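Local coordinates for uncharacterized protein MJ0327 (Methanocaldococcus jannaschii DSM 2661, PDB 2QTD) that is of unknown function but has a ribonuclease H-like fold and belongs to the dinitrogenase iron-molybdenum cofactor family, so it may bind such a cofactor or its precursors, at residues A[52-65]-A[72-85]. Residues are numbered along the deposited sequence; the frame is centred on the assembly and turned at random. Where two conformers were deposited one is given.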
# COMPACT_ATOMS: atom_id res chain seq x y z
N ILE A 52 10.39 1.66 -4.12
CA ILE A 52 9.32 1.72 -3.15
C ILE A 52 9.91 2.09 -1.77
O ILE A 52 9.32 2.86 -1.00
CB ILE A 52 8.50 0.38 -3.18
CG1 ILE A 52 7.13 0.54 -2.53
CG2 ILE A 52 9.31 -0.80 -2.56
CD1 ILE A 52 6.41 -0.77 -2.42
N VAL A 53 11.11 1.60 -1.46
CA VAL A 53 11.76 1.98 -0.22
C VAL A 53 12.11 3.48 -0.21
O VAL A 53 11.94 4.15 0.81
CB VAL A 53 13.04 1.09 0.06
CG1 VAL A 53 13.78 1.56 1.31
CG2 VAL A 53 12.64 -0.35 0.20
N LYS A 54 12.61 3.99 -1.34
CA LYS A 54 13.00 5.40 -1.47
C LYS A 54 11.83 6.41 -1.34
O LYS A 54 12.03 7.59 -0.99
CB LYS A 54 13.73 5.64 -2.80
CG LYS A 54 15.09 4.94 -2.93
CD LYS A 54 15.78 5.37 -4.24
N GLU A 55 10.61 5.97 -1.64
CA GLU A 55 9.40 6.80 -1.52
C GLU A 55 9.07 7.24 -0.10
O GLU A 55 8.42 8.26 0.09
CB GLU A 55 8.17 6.01 -2.08
CG GLU A 55 8.10 5.90 -3.58
CD GLU A 55 7.89 7.26 -4.26
OE1 GLU A 55 7.10 8.13 -3.75
OE2 GLU A 55 8.54 7.45 -5.29
N ASN A 56 9.53 6.47 0.87
CA ASN A 56 9.35 6.80 2.30
C ASN A 56 7.85 6.96 2.63
O ASN A 56 7.40 7.99 3.17
CB ASN A 56 10.15 8.05 2.65
CG ASN A 56 10.35 8.23 4.15
OD1 ASN A 56 10.26 7.26 4.92
ND2 ASN A 56 10.68 9.46 4.57
N VAL A 57 7.09 5.94 2.25
CA VAL A 57 5.63 5.95 2.42
C VAL A 57 5.30 5.87 3.92
O VAL A 57 6.14 5.46 4.75
CB VAL A 57 4.89 4.85 1.57
CG1 VAL A 57 5.25 4.97 0.07
CG2 VAL A 57 5.13 3.42 2.12
N ASN A 58 4.12 6.32 4.27
CA ASN A 58 3.63 6.21 5.64
C ASN A 58 2.97 4.84 5.92
O ASN A 58 2.93 4.39 7.07
CB ASN A 58 2.65 7.34 5.98
CG ASN A 58 3.24 8.73 5.79
OD1 ASN A 58 3.09 9.35 4.74
ND2 ASN A 58 3.93 9.22 6.82
N ALA A 59 2.43 4.19 4.90
CA ALA A 59 1.57 3.04 5.08
C ALA A 59 1.57 2.23 3.82
O ALA A 59 1.83 2.79 2.72
CB ALA A 59 0.16 3.51 5.42
N ILE A 60 1.29 0.92 3.95
CA ILE A 60 1.05 0.00 2.84
C ILE A 60 -0.35 -0.58 2.99
O ILE A 60 -0.74 -0.88 4.12
CB ILE A 60 2.13 -1.14 2.81
CG1 ILE A 60 3.48 -0.62 2.36
CG2 ILE A 60 1.71 -2.30 1.88
CD1 ILE A 60 4.72 -1.54 2.71
N ILE A 61 -1.07 -0.78 1.88
CA ILE A 61 -2.33 -1.55 1.81
C ILE A 61 -2.05 -2.72 0.91
O ILE A 61 -1.60 -2.55 -0.21
CB ILE A 61 -3.51 -0.73 1.35
CG1 ILE A 61 -3.76 0.45 2.27
CG2 ILE A 61 -4.77 -1.58 1.23
CD1 ILE A 61 -4.85 1.40 1.71
N CYS A 62 -2.26 -3.92 1.45
CA CYS A 62 -2.13 -5.17 0.72
C CYS A 62 -3.03 -6.25 1.34
O CYS A 62 -3.60 -6.06 2.38
CB CYS A 62 -0.67 -5.63 0.70
SG CYS A 62 -0.00 -6.06 2.36
N LYS A 63 -3.18 -7.35 0.63
CA LYS A 63 -3.96 -8.48 1.09
C LYS A 63 -3.11 -9.46 1.84
O LYS A 63 -3.60 -10.08 2.78
CB LYS A 63 -4.65 -9.17 -0.06
CG LYS A 63 -5.75 -8.37 -0.73
CD LYS A 63 -6.48 -9.25 -1.71
CE LYS A 63 -7.55 -8.55 -2.52
NZ LYS A 63 -8.29 -9.54 -3.36
N ASN A 64 -1.90 -9.68 1.37
CA ASN A 64 -0.92 -10.62 1.98
C ASN A 64 0.44 -10.04 1.79
O ASN A 64 0.64 -9.27 0.86
CB ASN A 64 -0.90 -11.96 1.28
CG ASN A 64 -2.09 -12.81 1.59
OD1 ASN A 64 -2.25 -13.29 2.72
ND2 ASN A 64 -2.93 -13.04 0.59
N ILE A 65 1.38 -10.43 2.65
CA ILE A 65 2.76 -9.91 2.62
C ILE A 65 3.62 -11.03 3.22
O ILE A 65 3.13 -11.81 4.05
CB ILE A 65 2.91 -8.54 3.35
CG1 ILE A 65 4.31 -7.90 3.15
CG2 ILE A 65 2.49 -8.65 4.86
CD1 ILE A 65 4.30 -6.46 3.56
N LYS A 72 11.00 -6.26 7.10
CA LYS A 72 11.65 -5.08 6.52
C LYS A 72 10.83 -3.78 6.67
O LYS A 72 11.28 -2.80 7.24
CB LYS A 72 11.97 -5.37 5.04
CG LYS A 72 12.37 -4.18 4.17
CD LYS A 72 13.02 -4.62 2.86
CE LYS A 72 13.10 -3.43 1.89
NZ LYS A 72 14.08 -3.63 0.78
N PHE A 73 9.60 -3.79 6.18
CA PHE A 73 8.77 -2.58 6.16
C PHE A 73 8.14 -2.21 7.50
O PHE A 73 7.98 -1.02 7.77
CB PHE A 73 7.70 -2.67 5.04
CG PHE A 73 8.27 -2.62 3.63
CD1 PHE A 73 8.50 -1.40 3.01
CD2 PHE A 73 8.56 -3.78 2.92
CE1 PHE A 73 9.01 -1.35 1.72
CE2 PHE A 73 9.07 -3.73 1.64
CZ PHE A 73 9.31 -2.51 1.03
N SER A 74 7.79 -3.19 8.36
CA SER A 74 7.11 -2.88 9.62
C SER A 74 7.95 -2.09 10.65
O SER A 74 7.38 -1.52 11.58
CB SER A 74 6.46 -4.12 10.28
OG SER A 74 7.43 -5.05 10.71
N LYS A 75 9.27 -2.05 10.45
CA LYS A 75 10.18 -1.21 11.24
C LYS A 75 9.79 0.28 11.24
O LYS A 75 9.94 0.98 12.25
CB LYS A 75 11.62 -1.31 10.68
CG LYS A 75 12.31 -2.64 10.93
CD LYS A 75 13.77 -2.64 10.48
CE LYS A 75 14.37 -4.05 10.57
NZ LYS A 75 15.85 -4.05 10.65
N LYS A 76 9.37 0.74 10.06
CA LYS A 76 9.09 2.13 9.78
C LYS A 76 7.62 2.41 9.42
O LYS A 76 7.13 3.48 9.77
CB LYS A 76 9.96 2.56 8.59
CG LYS A 76 10.31 4.04 8.54
CD LYS A 76 11.76 4.28 8.91
N ILE A 77 6.96 1.44 8.78
CA ILE A 77 5.69 1.61 8.00
C ILE A 77 4.60 0.76 8.70
O ILE A 77 4.87 -0.33 9.20
CB ILE A 77 5.90 1.16 6.50
CG1 ILE A 77 7.04 1.96 5.85
CG2 ILE A 77 4.65 1.29 5.57
CD1 ILE A 77 7.26 1.63 4.40
N GLU A 78 3.40 1.31 8.76
CA GLU A 78 2.22 0.57 9.18
C GLU A 78 1.61 -0.11 7.98
O GLU A 78 1.47 0.51 6.95
CB GLU A 78 1.24 1.54 9.79
CG GLU A 78 1.84 2.23 11.01
CD GLU A 78 0.92 3.24 11.59
OE1 GLU A 78 0.43 4.09 10.80
OE2 GLU A 78 0.69 3.17 12.82
N ILE A 79 1.24 -1.38 8.12
CA ILE A 79 0.80 -2.25 7.02
C ILE A 79 -0.64 -2.63 7.31
O ILE A 79 -0.94 -3.20 8.37
CB ILE A 79 1.70 -3.50 6.85
CG1 ILE A 79 3.18 -3.05 6.71
CG2 ILE A 79 1.25 -4.29 5.66
CD1 ILE A 79 4.15 -4.16 6.61
N TYR A 80 -1.52 -2.29 6.38
CA TYR A 80 -2.97 -2.45 6.57
C TYR A 80 -3.51 -3.49 5.61
O TYR A 80 -3.01 -3.62 4.48
CB TYR A 80 -3.70 -1.14 6.34
CG TYR A 80 -3.42 -0.13 7.40
CD1 TYR A 80 -4.13 -0.13 8.58
CD2 TYR A 80 -2.35 0.74 7.26
CE1 TYR A 80 -3.85 0.80 9.57
CE2 TYR A 80 -2.04 1.65 8.27
CZ TYR A 80 -2.79 1.66 9.40
OH TYR A 80 -2.52 2.58 10.41
N HIS A 81 -4.52 -4.22 6.03
CA HIS A 81 -5.10 -5.29 5.23
C HIS A 81 -6.26 -4.78 4.38
O HIS A 81 -7.22 -4.20 4.88
CB HIS A 81 -5.61 -6.41 6.14
CG HIS A 81 -6.01 -7.63 5.38
ND1 HIS A 81 -7.33 -7.99 5.21
CD2 HIS A 81 -5.27 -8.55 4.73
CE1 HIS A 81 -7.38 -9.09 4.47
NE2 HIS A 81 -6.14 -9.44 4.16
N ALA A 82 -6.13 -4.95 3.06
CA ALA A 82 -7.20 -4.63 2.13
C ALA A 82 -8.41 -5.49 2.30
O ALA A 82 -8.28 -6.68 2.65
CB ALA A 82 -6.73 -4.74 0.70
N GLU A 83 -9.59 -4.90 2.07
CA GLU A 83 -10.87 -5.59 2.14
C GLU A 83 -11.52 -5.59 0.76
O GLU A 83 -11.98 -4.55 0.28
CB GLU A 83 -11.76 -4.90 3.17
CG GLU A 83 -11.07 -4.94 4.57
CD GLU A 83 -11.85 -4.23 5.65
OE1 GLU A 83 -12.96 -3.71 5.39
OE2 GLU A 83 -11.33 -4.22 6.78
N GLY A 84 -11.52 -6.75 0.12
CA GLY A 84 -11.87 -6.89 -1.27
C GLY A 84 -10.88 -6.33 -2.28
O GLY A 84 -9.76 -5.99 -1.94
N ASP A 85 -11.35 -6.21 -3.51
CA ASP A 85 -10.54 -5.97 -4.74
C ASP A 85 -10.42 -4.50 -5.17
O ASP A 85 -9.58 -4.16 -6.02
CB ASP A 85 -11.21 -6.73 -5.93
CG ASP A 85 -10.96 -8.22 -5.93
OD1 ASP A 85 -10.11 -8.73 -5.17
OD2 ASP A 85 -11.63 -8.91 -6.73
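Strands 59-62 and 78-81 are the parallel neighbours of a beta-alpha-beta unit, joined through helix 67-74, at one edge of the mixed sheet of this ribonuclease H-like fold. Ile60 sits between Glu78 and Tyr80 in the ladder: its N donates to Glu78 O (3.0 Å), and its O receives Tyr80 N almost head-on (2.8 Å). Cys62 repeats the pattern, its N bonding to Tyr80 O, but Ala82 N meets Cys62 O from 46° above the carbonyl plane as the chain leaves the strand. On the face carrying Ile60, Cys62 and Ile79, CD1 of Ile60 lies against Phe73 CD1 (3.8 Å) and its CG1 packs on Ile77 CG2, while CG2 of Ile52 reaches the Phe73 ring edge at CZ. Ile79 divides its branches: chi1 of -54° sets CG2 anti to the backbone N, against Cys62 SG, and the CG1 branch carries CD1 to Ile65 CD1, tip to tip (3.8 Å). Phe20 adds an edge-to-face ring contact to Phe73. On the other face, Ala59 CB borders the edge of the Tyr80 ring (4.1 Å to CE2), and CG2 of Ile61 touches Ala82 CB; helix 87-95 covers this side through Phe94. Past the strand ends, the extended Lys63 chain runs by Ala82 CB and carries NZ to Asp85 OD1 (2.7 Å), a salt bridge. With an alanine in place of Lys63, the Asp85 carboxylate would probably lose this charged mate and Ala82 CB its alkyl neighbour. Backbone bonds thus fix the strand pairing, Ile60 and Ile52 pack against Phe73, and an ion pair at the surface links the segments beyond the strands.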